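Local coordinates for protein putative dehydrogenase (Pseudomonas fluorescens, PDB 6UUG) that oxidises methanesulfinate as the flavin-dependent monooxygenase component MsuC of a two-component system in bacterial sulfur assimilation, at residues 89-103 with 254-266. Sequence-based numbering, arbitrary orientation.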
loop_
_atom_site.group_PDB
_atom_site.type_symbol
_atom_site.label_atom_id
_atom_site.label_comp_id
_atom_site.label_asym_id
_atom_site.label_seq_id
_atom_site.Cartn_x
_atom_site.Cartn_y
_atom_site.Cartn_z
ATOM N N LEU A 89 7.938 13.217 27.645
ATOM C CA LEU A 89 7.630 12.984 26.233
ATOM C C LEU A 89 6.128 13.016 25.976
ATOM O O LEU A 89 5.700 13.408 24.891
ATOM C CB LEU A 89 8.242 11.648 25.796
ATOM C CG LEU A 89 9.761 11.613 25.855
ATOM C CD1 LEU A 89 10.292 10.188 25.740
ATOM C CD2 LEU A 89 10.333 12.516 24.769
ATOM N N GLN A 90 5.309 12.619 26.956
ATOM C CA GLN A 90 3.865 12.800 26.845
ATOM C C GLN A 90 3.506 14.267 26.638
ATOM O O GLN A 90 2.598 14.592 25.868
ATOM C CB GLN A 90 3.165 12.255 28.106
ATOM C CG GLN A 90 1.645 12.209 27.985
ATOM C CD GLN A 90 0.964 11.658 29.245
ATOM O OE1 GLN A 90 1.512 11.737 30.344
ATOM N NE2 GLN A 90 -0.235 11.121 29.082
ATOM N N VAL A 91 4.201 15.174 27.330
ATOM C CA VAL A 91 3.927 16.595 27.134
ATOM C C VAL A 91 4.372 17.044 25.743
ATOM O O VAL A 91 3.668 17.813 25.081
ATOM C CB VAL A 91 4.570 17.425 28.260
ATOM C CG1 VAL A 91 4.513 18.905 27.926
ATOM C CG2 VAL A 91 3.831 17.127 29.596
ATOM N N VAL A 92 5.516 16.546 25.256
ATOM C CA VAL A 92 5.925 16.832 23.873
ATOM C C VAL A 92 4.817 16.430 22.895
ATOM O O VAL A 92 4.435 17.195 21.993
ATOM C CB VAL A 92 7.252 16.111 23.545
ATOM C CG1 VAL A 92 7.576 16.241 22.062
ATOM C CG2 VAL A 92 8.413 16.666 24.381
ATOM N N ARG A 93 4.294 15.212 23.061
ATOM C CA ARG A 93 3.213 14.704 22.222
ATOM C C ARG A 93 1.975 15.592 22.306
ATOM O O ARG A 93 1.338 15.890 21.286
ATOM C CB ARG A 93 2.885 13.271 22.662
ATOM C CG ARG A 93 1.593 12.655 22.120
ATOM C CD ARG A 93 1.399 11.270 22.771
ATOM N NE ARG A 93 0.186 10.551 22.376
ATOM C CZ ARG A 93 -0.150 9.364 22.881
ATOM N NH1 ARG A 93 0.646 8.781 23.777
ATOM N NH2 ARG A 93 -1.274 8.761 22.499
ATOM N N GLU A 94 1.628 16.038 23.519
ATOM C CA GLU A 94 0.443 16.874 23.693
ATOM C C GLU A 94 0.590 18.211 22.974
ATOM O O GLU A 94 -0.359 18.693 22.349
ATOM C CB GLU A 94 0.178 17.100 25.181
ATOM C CG GLU A 94 -1.141 17.799 25.454
ATOM C CD GLU A 94 -2.343 16.902 25.215
ATOM O OE1 GLU A 94 -2.204 15.663 25.296
ATOM O OE2 GLU A 94 -3.437 17.442 24.947
ATOM N N PHE A 95 1.774 18.831 23.056
ATOM C CA PHE A 95 1.991 20.079 22.325
ATOM C C PHE A 95 1.917 19.842 20.821
ATOM O O PHE A 95 1.334 20.645 20.085
ATOM C CB PHE A 95 3.341 20.696 22.680
ATOM C CG PHE A 95 3.393 21.322 24.047
ATOM C CD1 PHE A 95 2.273 21.932 24.585
ATOM C CD2 PHE A 95 4.563 21.297 24.782
ATOM C CE1 PHE A 95 2.323 22.511 25.859
ATOM C CE2 PHE A 95 4.621 21.882 26.047
ATOM C CZ PHE A 95 3.498 22.484 26.573
ATOM N N ALA A 96 2.467 18.718 20.355
ATOM C CA ALA A 96 2.519 18.444 18.921
ATOM C C ALA A 96 1.141 18.280 18.291
ATOM O O ALA A 96 1.011 18.454 17.072
ATOM C CB ALA A 96 3.369 17.200 18.658
ATOM N N LYS A 97 0.114 17.960 19.084
ATOM C CA LYS A 97 -1.234 17.885 18.533
ATOM C C LYS A 97 -1.684 19.231 17.975
ATOM O O LYS A 97 -2.459 19.268 17.008
ATOM C CB LYS A 97 -2.219 17.415 19.598
ATOM C CG LYS A 97 -1.986 16.012 20.094
ATOM C CD LYS A 97 -2.925 15.699 21.266
ATOM C CE LYS A 97 -2.654 14.335 21.801
ATOM N NZ LYS A 97 -3.716 13.924 22.791
ATOM N N VAL A 98 -1.194 20.337 18.546
ATOM C CA VAL A 98 -1.669 21.668 18.176
ATOM C C VAL A 98 -0.561 22.496 17.530
ATOM O O VAL A 98 -0.837 23.375 16.704
ATOM C CB VAL A 98 -2.251 22.419 19.395
ATOM C CG1 VAL A 98 -3.441 21.670 19.971
ATOM C CG2 VAL A 98 -1.196 22.627 20.458
ATOM N N ASP A 99 0.697 22.233 17.893
ATOM C CA ASP A 99 1.782 23.136 17.500
ATOM C C ASP A 99 3.103 22.358 17.542
ATOM O O ASP A 99 3.778 22.329 18.573
ATOM C CB ASP A 99 1.813 24.342 18.420
ATOM C CG ASP A 99 2.795 25.407 17.973
ATOM O OD1 ASP A 99 3.662 25.135 17.103
ATOM O OD2 ASP A 99 2.684 26.539 18.507
ATOM N N SER A 100 3.458 21.747 16.417
ATOM C CA SER A 100 4.634 20.887 16.421
ATOM C C SER A 100 5.929 21.680 16.512
ATOM O O SER A 100 6.944 21.111 16.914
ATOM C CB SER A 100 4.653 20.001 15.179
ATOM O OG SER A 100 4.718 20.791 14.017
ATOM N N SER A 101 5.926 22.963 16.123
ATOM C CA SER A 101 7.120 23.792 16.314
ATOM C C SER A 101 7.393 24.033 17.789
ATOM O O SER A 101 8.542 23.954 18.242
ATOM C CB SER A 101 6.965 25.130 15.594
ATOM O OG SER A 101 7.072 24.937 14.205
ATOM N N ILE A 102 6.351 24.351 18.546
ATOM C CA ILE A 102 6.508 24.485 19.990
ATOM C C ILE A 102 6.887 23.142 20.602
ATOM O O ILE A 102 7.750 23.065 21.489
ATOM C CB ILE A 102 5.217 25.065 20.598
ATOM C CG1 ILE A 102 5.182 26.574 20.351
ATOM C CG2 ILE A 102 5.115 24.776 22.089
ATOM C CD1 ILE A 102 6.288 27.327 21.086
ATOM N N ALA A 103 6.269 22.055 20.124
ATOM C CA ALA A 103 6.630 20.740 20.647
ATOM C C ALA A 103 8.105 20.454 20.411
ATOM O O ALA A 103 8.784 19.896 21.281
ATOM C CB ALA A 103 5.765 19.657 20.005
ATOM N N LEU A 254 13.330 9.270 20.259
ATOM C CA LEU A 254 11.999 9.102 20.836
ATOM C C LEU A 254 11.279 10.440 21.017
ATOM O O LEU A 254 10.041 10.472 21.023
ATOM C CB LEU A 254 12.107 8.328 22.169
ATOM C CG LEU A 254 10.788 7.818 22.765
ATOM C CD1 LEU A 254 10.014 7.008 21.752
ATOM C CD2 LEU A 254 11.044 6.970 24.021
ATOM N N THR A 255 12.017 11.549 21.131
ATOM C CA THR A 255 11.380 12.867 21.160
ATOM C C THR A 255 10.707 13.164 19.827
ATOM O O THR A 255 9.529 13.545 19.788
ATOM C CB THR A 255 12.417 13.943 21.508
ATOM O OG1 THR A 255 12.910 13.722 22.841
ATOM C CG2 THR A 255 11.809 15.346 21.423
ATOM N N PHE A 256 11.437 12.962 18.720
ATOM C CA PHE A 256 10.833 13.081 17.392
ATOM C C PHE A 256 9.637 12.158 17.255
ATOM O O PHE A 256 8.605 12.547 16.704
ATOM C CB PHE A 256 11.847 12.736 16.296
ATOM C CG PHE A 256 12.786 13.851 15.965
ATOM C CD1 PHE A 256 12.296 15.075 15.544
ATOM C CD2 PHE A 256 14.153 13.657 16.019
ATOM C CE1 PHE A 256 13.163 16.109 15.221
ATOM C CE2 PHE A 256 15.028 14.683 15.696
ATOM C CZ PHE A 256 14.527 15.914 15.298
ATOM N N THR A 257 9.772 10.919 17.746
ATOM C CA THR A 257 8.705 9.936 17.594
ATOM C C THR A 257 7.429 10.399 18.285
ATOM O O THR A 257 6.334 10.259 17.728
ATOM C CB THR A 257 9.146 8.573 18.140
ATOM O OG1 THR A 257 10.278 8.097 17.399
ATOM C CG2 THR A 257 8.020 7.546 17.997
ATOM N N HIS A 258 7.546 10.925 19.512
ATOM C CA HIS A 258 6.368 11.445 20.203
ATOM C C HIS A 258 5.764 12.627 19.456
ATOM O O HIS A 258 4.536 12.808 19.460
ATOM C CB HIS A 258 6.728 11.846 21.640
ATOM C CG HIS A 258 6.737 10.700 22.596
ATOM N ND1 HIS A 258 7.730 9.749 22.619
ATOM C CD2 HIS A 258 5.853 10.353 23.566
ATOM C CE1 HIS A 258 7.463 8.865 23.571
ATOM N NE2 HIS A 258 6.328 9.211 24.161
ATOM N N MET A 259 6.611 13.465 18.843
ATOM C CA MET A 259 6.120 14.554 17.996
ATOM C C MET A 259 5.294 14.014 16.836
ATOM O O MET A 259 4.219 14.546 16.518
ATOM C CB MET A 259 7.290 15.384 17.443
ATOM C CG MET A 259 8.025 16.259 18.437
ATOM S SD MET A 259 9.583 16.903 17.744
ATOM C CE MET A 259 9.022 17.596 16.194
ATOM N N PHE A 260 5.819 12.985 16.154
ATOM C CA PHE A 260 5.128 12.407 15.006
ATOM C C PHE A 260 3.750 11.890 15.394
ATOM O O PHE A 260 2.768 12.095 14.671
ATOM C CB PHE A 260 5.950 11.255 14.406
ATOM C CG PHE A 260 7.310 11.647 13.852
ATOM C CD1 PHE A 260 7.711 12.969 13.754
ATOM C CD2 PHE A 260 8.194 10.650 13.430
ATOM C CE1 PHE A 260 8.985 13.304 13.235
ATOM C CE2 PHE A 260 9.454 10.981 12.923
ATOM C CZ PHE A 260 9.838 12.306 12.827
ATOM N N LEU A 261 3.670 11.164 16.512
ATOM C CA LEU A 261 2.377 10.670 16.967
ATOM C C LEU A 261 1.438 11.824 17.298
ATOM O O LEU A 261 0.275 11.825 16.880
ATOM C CB LEU A 261 2.555 9.748 18.178
ATOM C CG LEU A 261 1.280 9.353 18.932
ATOM C CD1 LEU A 261 0.286 8.629 18.046
ATOM C CD2 LEU A 261 1.695 8.442 20.104
ATOM N N GLY A 262 1.938 12.828 18.028
ATOM C CA GLY A 262 1.115 13.990 18.350
ATOM C C GLY A 262 0.563 14.691 17.118
ATOM O O GLY A 262 -0.608 15.069 17.079
ATOM N N ILE A 263 1.393 14.862 16.092
ATOM C CA ILE A 263 0.923 15.508 14.863
ATOM C C ILE A 263 -0.226 14.713 14.240
ATOM O O ILE A 263 -1.270 15.273 13.875
ATOM C CB ILE A 263 2.084 15.674 13.868
ATOM C CG1 ILE A 263 3.097 16.713 14.356
ATOM C CG2 ILE A 263 1.540 16.060 12.500
ATOM C CD1 ILE A 263 4.430 16.645 13.595
ATOM N N ALA A 264 -0.048 13.393 14.106
ATOM C CA ALA A 264 -1.099 12.542 13.549
ATOM C C ALA A 264 -2.373 12.586 14.393
ATOM O O ALA A 264 -3.484 12.612 13.846
ATOM C CB ALA A 264 -0.583 11.107 13.411
ATOM N N GLU A 265 -2.234 12.596 15.729
ATOM C CA GLU A 265 -3.412 12.656 16.596
ATOM C C GLU A 265 -4.129 13.995 16.459
ATOM O O GLU A 265 -5.367 14.054 16.459
ATOM C CB GLU A 265 -2.999 12.417 18.059
ATOM C CG GLU A 265 -2.597 10.981 18.357
ATOM C CD GLU A 265 -2.241 10.748 19.816
ATOM O OE1 GLU A 265 -1.491 11.558 20.396
ATOM O OE2 GLU A 265 -2.711 9.727 20.368
ATOM N N GLY A 266 -3.375 15.082 16.321
ATOM C CA GLY A 266 -4.016 16.381 16.176
ATOM C C GLY A 266 -4.699 16.519 14.831
ATOM O O GLY A 266 -5.821 17.036 14.736
#
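Val92 CG1 packs on Met259 CG (3.7 Å), and Ala96 CB rests over the Met259 backbone, at the apolar centre where an N-terminal helix of the acyl-CoA dehydrogenase-type fold crosses the first long helix of the C-terminal helical domain at -37°. From Leu89 to Lys97 the two backbones draw together on Gly262, where a CB would strike Arg93 O and Ala96 CB; Gly262 CA instead makes a CA-H...O contact with Arg93 O (3.5 Å). At the other end Leu89 lays CB over the centre of the His258 imidazole, 3.4 Å from the ring centroid, a CH-pi contact. That ring is fixed by His258 ND1 donating in its own plane to Leu254 O (2.9 Å). At the polar edge, Arg93 runs extended, with CG anti to the backbone N (chi1 167°), past Leu261 CD2, which lies against one guanidinium face, to a side-on salt bridge with Glu265. Arg93 NH1 also pairs with Glu315, and Glu265 with Arg311. Shortening Arg93 to an alanine would probably leave Glu265 without its two-nitrogen partner, though still paired with Arg311. Arg93 NE meets Glu265 OE1 (2.8 Å) and NH2 meets OE2 (2.7 Å), both syn, the guanidinium and carboxylate planes 32° apart.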